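Local coordinates for uncharacterized protein MJ1062 (Methanocaldococcus jannaschii, PDB 3EO4), which is of unknown function but, as the C-terminal GNAT-type domain of a longer protein, probably transfers acyl groups other than aminoacyl, at residues G123-A127 against Y160-L164; G108-S113 against L141-L145. All coordinates share one frame. Residues are numbered along the deposited sequence.

Contact 1. Residues G123-A127 against Y160-L164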
loop_
_atom_site.group_PDB
_atom_site.type_symbol
_atom_site.label_atom_id
_atom_site.label_comp_id
_atom_site.label_asym_id
_atom_site.label_seq_id
_atom_site.Cartn_x
_atom_site.Cartn_y
_atom_site.Cartn_z
ATOM N N GLY A 123 5.304 27.971 -17.805
ATOM C CA GLY A 123 6.050 28.189 -19.020
ATOM C C GLY A 123 6.761 27.027 -19.687
ATOM O O GLY A 123 7.572 27.257 -20.573
ATOM N N TYR A 124 6.485 25.789 -19.278
ATOM C CA TYR A 124 6.924 24.631 -20.058
ATOM C C TYR A 124 6.109 24.550 -21.335
ATOM O O TYR A 124 4.943 24.932 -21.361
ATOM C CB TYR A 124 6.797 23.320 -19.257
ATOM C CG TYR A 124 7.799 23.247 -18.132
ATOM C CD1 TYR A 124 9.113 22.777 -18.374
ATOM C CD2 TYR A 124 7.457 23.650 -16.822
ATOM C CE1 TYR A 124 10.047 22.695 -17.347
ATOM C CE2 TYR A 124 8.393 23.565 -15.785
ATOM C CZ TYR A 124 9.699 23.111 -16.063
ATOM O OH TYR A 124 10.665 23.059 -15.068
ATOM N N LYS A 125 6.726 24.041 -22.389
ATOM C CA LYS A 125 6.071 23.914 -23.689
ATOM C C LYS A 125 5.942 22.435 -24.119
ATOM O O LYS A 125 5.160 22.124 -25.019
ATOM C CB LYS A 125 6.803 24.760 -24.756
ATOM C CG LYS A 125 6.921 26.303 -24.464
ATOM C CD LYS A 125 5.571 27.055 -24.603
ATOM C CE LYS A 125 5.713 28.595 -24.787
ATOM N NZ LYS A 125 5.996 29.406 -23.524
ATOM N N LYS A 126 6.705 21.540 -23.471
ATOM C CA LYS A 126 6.645 20.089 -23.721
ATOM C C LYS A 126 6.731 19.280 -22.427
ATOM O O LYS A 126 7.208 19.793 -21.394
ATOM C CB LYS A 126 7.800 19.599 -24.611
ATOM C CG LYS A 126 8.401 20.612 -25.499
ATOM C CD LYS A 126 9.829 20.242 -25.833
ATOM C CE LYS A 126 10.155 20.676 -27.247
ATOM N NZ LYS A 126 9.162 20.084 -28.237
ATOM N N ALA A 127 6.316 18.006 -22.526
ATOM C CA ALA A 127 6.399 17.037 -21.443
ATOM C C ALA A 127 6.384 15.648 -22.059
ATOM O O ALA A 127 5.912 15.474 -23.193
ATOM C CB ALA A 127 5.232 17.197 -20.424
ATOM N N TYR A 160 6.854 8.894 -25.067
ATOM C CA TYR A 160 5.673 9.499 -25.624
ATOM C C TYR A 160 5.729 10.974 -25.223
ATOM O O TYR A 160 5.938 11.266 -24.045
ATOM C CB TYR A 160 4.423 8.875 -24.978
ATOM C CG TYR A 160 4.099 7.481 -25.446
ATOM C CD1 TYR A 160 3.048 7.268 -26.316
ATOM C CD2 TYR A 160 4.838 6.371 -25.007
ATOM C CE1 TYR A 160 2.746 5.998 -26.771
ATOM C CE2 TYR A 160 4.542 5.087 -25.455
ATOM C CZ TYR A 160 3.498 4.923 -26.340
ATOM O OH TYR A 160 3.167 3.682 -26.779
ATOM N N GLU A 161 5.540 11.892 -26.179
ATOM C CA GLU A 161 5.711 13.325 -25.913
ATOM C C GLU A 161 4.470 14.091 -26.271
ATOM O O GLU A 161 3.691 13.661 -27.127
ATOM C CB GLU A 161 6.888 13.925 -26.682
ATOM C CG GLU A 161 8.178 13.172 -26.507
ATOM C CD GLU A 161 9.428 13.978 -26.874
ATOM O OE1 GLU A 161 10.533 13.553 -26.453
ATOM O OE2 GLU A 161 9.319 15.025 -27.571
ATOM N N VAL A 162 4.299 15.239 -25.634
ATOM C CA VAL A 162 3.178 16.105 -25.936
ATOM C C VAL A 162 3.661 17.555 -25.922
ATOM O O VAL A 162 4.591 17.911 -25.168
ATOM C CB VAL A 162 2.024 15.905 -24.907
ATOM C CG1 VAL A 162 2.258 16.720 -23.638
ATOM C CG2 VAL A 162 0.661 16.204 -25.530
ATOM N N ASN A 163 3.045 18.367 -26.773
ATOM C CA ASN A 163 3.196 19.823 -26.731
ATOM C C ASN A 163 2.104 20.354 -25.845
ATOM O O ASN A 163 0.946 19.960 -25.981
ATOM C CB ASN A 163 3.090 20.453 -28.115
ATOM C CG ASN A 163 4.226 20.051 -29.018
ATOM O OD1 ASN A 163 4.022 19.426 -30.042
ATOM N ND2 ASN A 163 5.440 20.386 -28.624
ATOM N N LEU A 164 2.498 21.228 -24.929
ATOM C CA LEU A 164 1.617 21.788 -23.913
ATOM C C LEU A 164 0.780 22.955 -24.445
ATOM O O LEU A 164 -0.426 23.079 -24.162
ATOM C CB LEU A 164 2.470 22.248 -22.729
ATOM C CG LEU A 164 2.582 21.306 -21.530
ATOM C CD1 LEU A 164 2.328 19.852 -21.880
ATOM C CD2 LEU A 164 3.926 21.497 -20.828
ATOM O OXT LEU A 164 1.305 23.812 -25.167
#
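Residues 123-127 leave a helix and enter a strand that runs antiparallel to residues 160-163 of the last strand, Leu164 following as the chain end, in an edge-to-centre pairing in the C-terminal sheet of the GNAT fold, where the final strand is inserted between 126-132 and 148-150. Ala127 and Val162 form a hydrogen-bonded pair (CA-CA 5.6 Å): Val162 N donates to Ala127 O at 2.9 Å and Ala127 N to Val162 O at 3.2 Å. Lys126 and Asn163 are the adjoining non-hydrogen-bonded pair, their CA atoms 4.6 Å apart. Beyond them Leu164 N reaches Lys125 O at 2.8 Å, almost linearly, whereas Leu164 O of the terminal carboxylate turns to Lys120 NZ. Gly123, at phi 103°, is the C-prime residue of the Schellman motif that ends helix 107-121; a CB would jam against the preceding carbonyl, so glycine suits the turn. Lys126 and Asn163 share the more polar face of the pairing, suited to long or amide side chains that can reach solvent. Ala127, Val162 and Leu164 serve the other, apolar side, where Leu116 of helix 107-121 touches both Ala127 and Leu164; the small Ala127 methyl takes little space between sheet and helix. Tyr124 swings its ring away from the final strand, its OH bonding to Leu86 O, and lines a pocket holding a polyether molecule, probably from the crystallisation liquor. The Leu164 side chain reaches both Ala127 and Tyr124, its CD1 lying 4.2 Å from Ala127 CB and its CD2 3.7 Å from Tyr124 CB.

Contact 2. Residues G108-S113 against L141-L145; sequences GRHSVS and LFESL
Leu145, in its mt rotamer, lies across the first turns of the neighbouring helix: CD1 is 3.6 Å from Val112 CG1 and 3.7 Å from Arg109 O, while CD2 sits over one face of the Arg109 guanidinium, 3.9 Å from Arg109 CG, and 4.1 Å from Ser113 CB. Residues 108-113 are regular alpha helix, with Val112 N bonded to Gly108 O (2.9 Å) and Ser113 N to Arg109 O (3.0 Å). Residues 141-145 come from the C-terminal end of helix 136-144, with Leu145 already in the loop; Leu145 N bonds Phe142 O at 3.0 Å. The backbones come closest at Arg109 and Leu141, CA to CA 5.5 Å. So tight an approach needs glycine at 108, because a CB there would clash with Leu141 CD1. In the GNAT fold a glycine-rich turn opens this helix and normally holds the coenzyme A pyrophosphate; consistent with that, Gly108 N is hydrogen-bonded to the sulfonate of a bound MES buffer molecule. Leu141, tt, places CG 3.7 Å from Arg109 N and CD2 3.9 Å from Val112 CG2. Val112, t at chi1, points toward the other helix; its CG1 also meets Phe142 CE1 at 3.8 Å. Phe142 (chi1 m) is buried further in, edge-to-face with Phe147 and against Ile95. On the outer side, the extended ttt chain of Arg109 lays one guanidinium face against Leu145 CD2 while, at its edge, NE donates to Ser144 OG at 3.0 Å. Ser144, p at chi1, in turn donates from OG to Leu141 O at 2.7 Å.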
loop_
_atom_site.group_PDB
_atom_site.type_symbol
_atom_site.label_atom_id
_atom_site.label_comp_id
_atom_site.label_asym_id
_atom_site.label_seq_id
_atom_site.Cartn_x
_atom_site.Cartn_y
_atom_site.Cartn_z
ATOM N N GLY A 108 -6.445 8.557 -13.585
ATOM C CA GLY A 108 -5.055 8.814 -13.953
ATOM C C GLY A 108 -4.994 9.912 -14.993
ATOM O O GLY A 108 -4.163 10.815 -14.929
ATOM N N ARG A 109 -5.898 9.823 -15.955
ATOM C CA ARG A 109 -6.002 10.807 -17.009
ATOM C C ARG A 109 -6.193 12.221 -16.445
ATOM O O ARG A 109 -5.452 13.131 -16.800
ATOM C CB ARG A 109 -7.157 10.422 -17.921
ATOM C CG ARG A 109 -7.313 11.296 -19.115
ATOM C CD ARG A 109 -8.589 11.000 -19.865
ATOM N NE ARG A 109 -8.614 11.857 -21.045
ATOM C CZ ARG A 109 -9.316 12.982 -21.159
ATOM N NH1 ARG A 109 -10.117 13.397 -20.168
ATOM N NH2 ARG A 109 -9.231 13.683 -22.286
ATOM N N HIS A 110 -7.188 12.398 -15.578
ATOM C CA HIS A 110 -7.463 13.697 -14.952
ATOM C C HIS A 110 -6.304 14.191 -14.094
ATOM O O HIS A 110 -6.043 15.371 -14.039
ATOM C CB HIS A 110 -8.715 13.614 -14.094
ATOM C CG HIS A 110 -9.976 13.524 -14.891
ATOM N ND1 HIS A 110 -10.187 12.554 -15.852
ATOM C CD2 HIS A 110 -11.104 14.278 -14.868
ATOM C CE1 HIS A 110 -11.381 12.720 -16.393
ATOM N NE2 HIS A 110 -11.959 13.757 -15.812
ATOM N N SER A 111 -5.628 13.282 -13.414
ATOM C CA SER A 111 -4.477 13.659 -12.578
ATOM C C SER A 111 -3.339 14.178 -13.440
ATOM O O SER A 111 -2.751 15.232 -13.144
ATOM C CB SER A 111 -3.959 12.473 -11.757
ATOM O OG SER A 111 -4.924 12.015 -10.849
ATOM N N VAL A 112 -3.027 13.446 -14.506
ATOM C CA VAL A 112 -1.982 13.890 -15.416
ATOM C C VAL A 112 -2.348 15.257 -16.022
ATOM O O VAL A 112 -1.517 16.159 -16.058
ATOM C CB VAL A 112 -1.642 12.828 -16.477
ATOM C CG1 VAL A 112 -0.742 13.420 -17.552
ATOM C CG2 VAL A 112 -0.987 11.598 -15.807
ATOM N N SER A 113 -3.595 15.435 -16.445
ATOM C CA SER A 113 -3.954 16.724 -17.030
ATOM C C SER A 113 -3.827 17.889 -16.041
ATOM O O SER A 113 -3.431 18.997 -16.442
ATOM C CB SER A 113 -5.323 16.692 -17.684
ATOM O OG SER A 113 -6.277 16.777 -16.674
ATOM N N LEU A 141 -3.992 6.001 -21.495
ATOM C CA LEU A 141 -4.060 7.222 -20.696
ATOM C C LEU A 141 -3.385 8.406 -21.409
ATOM O O LEU A 141 -4.016 9.440 -21.634
ATOM C CB LEU A 141 -3.439 6.987 -19.292
ATOM C CG LEU A 141 -3.525 7.998 -18.125
ATOM C CD1 LEU A 141 -2.908 7.379 -16.905
ATOM C CD2 LEU A 141 -2.854 9.346 -18.403
ATOM N N PHE A 142 -2.114 8.252 -21.760
ATOM C CA PHE A 142 -1.338 9.374 -22.305
ATOM C C PHE A 142 -1.729 9.737 -23.732
ATOM O O PHE A 142 -1.806 10.931 -24.074
ATOM C CB PHE A 142 0.167 9.107 -22.199
ATOM C CG PHE A 142 0.705 9.253 -20.799
ATOM C CD1 PHE A 142 0.979 10.514 -20.273
ATOM C CD2 PHE A 142 0.922 8.124 -19.996
ATOM C CE1 PHE A 142 1.488 10.650 -18.975
ATOM C CE2 PHE A 142 1.408 8.243 -18.706
ATOM C CZ PHE A 142 1.687 9.491 -18.189
ATOM N N GLU A 143 -2.018 8.722 -24.546
ATOM C CA GLU A 143 -2.575 8.982 -25.873
ATOM C C GLU A 143 -3.959 9.665 -25.797
ATOM O O GLU A 143 -4.307 10.457 -26.664
ATOM C CB GLU A 143 -2.615 7.714 -26.738
ATOM C CG GLU A 143 -1.207 7.088 -26.997
ATOM C CD GLU A 143 -1.206 6.022 -28.080
ATOM O OE1 GLU A 143 -2.247 5.360 -28.272
ATOM O OE2 GLU A 143 -0.156 5.839 -28.741
ATOM N N SER A 144 -4.751 9.399 -24.768
ATOM C CA SER A 144 -6.031 10.128 -24.665
ATOM C C SER A 144 -5.784 11.631 -24.411
ATOM O O SER A 144 -6.641 12.465 -24.650
ATOM C CB SER A 144 -6.941 9.525 -23.598
ATOM O OG SER A 144 -6.592 10.021 -22.317
ATOM N N LEU A 145 -4.592 11.968 -23.957
ATOM C CA LEU A 145 -4.217 13.364 -23.725
ATOM C C LEU A 145 -3.348 13.928 -24.841
ATOM O O LEU A 145 -2.763 15.009 -24.700
ATOM C CB LEU A 145 -3.508 13.533 -22.377
ATOM C CG LEU A 145 -4.325 13.206 -21.131
ATOM C CD1 LEU A 145 -3.412 13.127 -19.902
ATOM C CD2 LEU A 145 -5.493 14.183 -20.920
#

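How the contacts relate
Along the chain the segments alternate between the contacts: 108-113 (contact 2), 123-127 (contact 1), 141-145 (contact 2) and 160-164 (contact 1). Helix 107-121 leads directly into strand 126-132, and that strand into helix 136-144, so contact 2 pairs two successive helices while contact 1 joins the strand between them to the final strand. Their centres lie 13 Å apart, and they touch: Val162 CG2 is 3.7 Å from Leu145 O, and Tyr160 CE1 3.5 Å from Glu143 OE2. Helix 136-144 also packs on the C-terminal sheet of this GNAT domain through Phe142, which rests on Ala129 and Ile131 of strand 126-132.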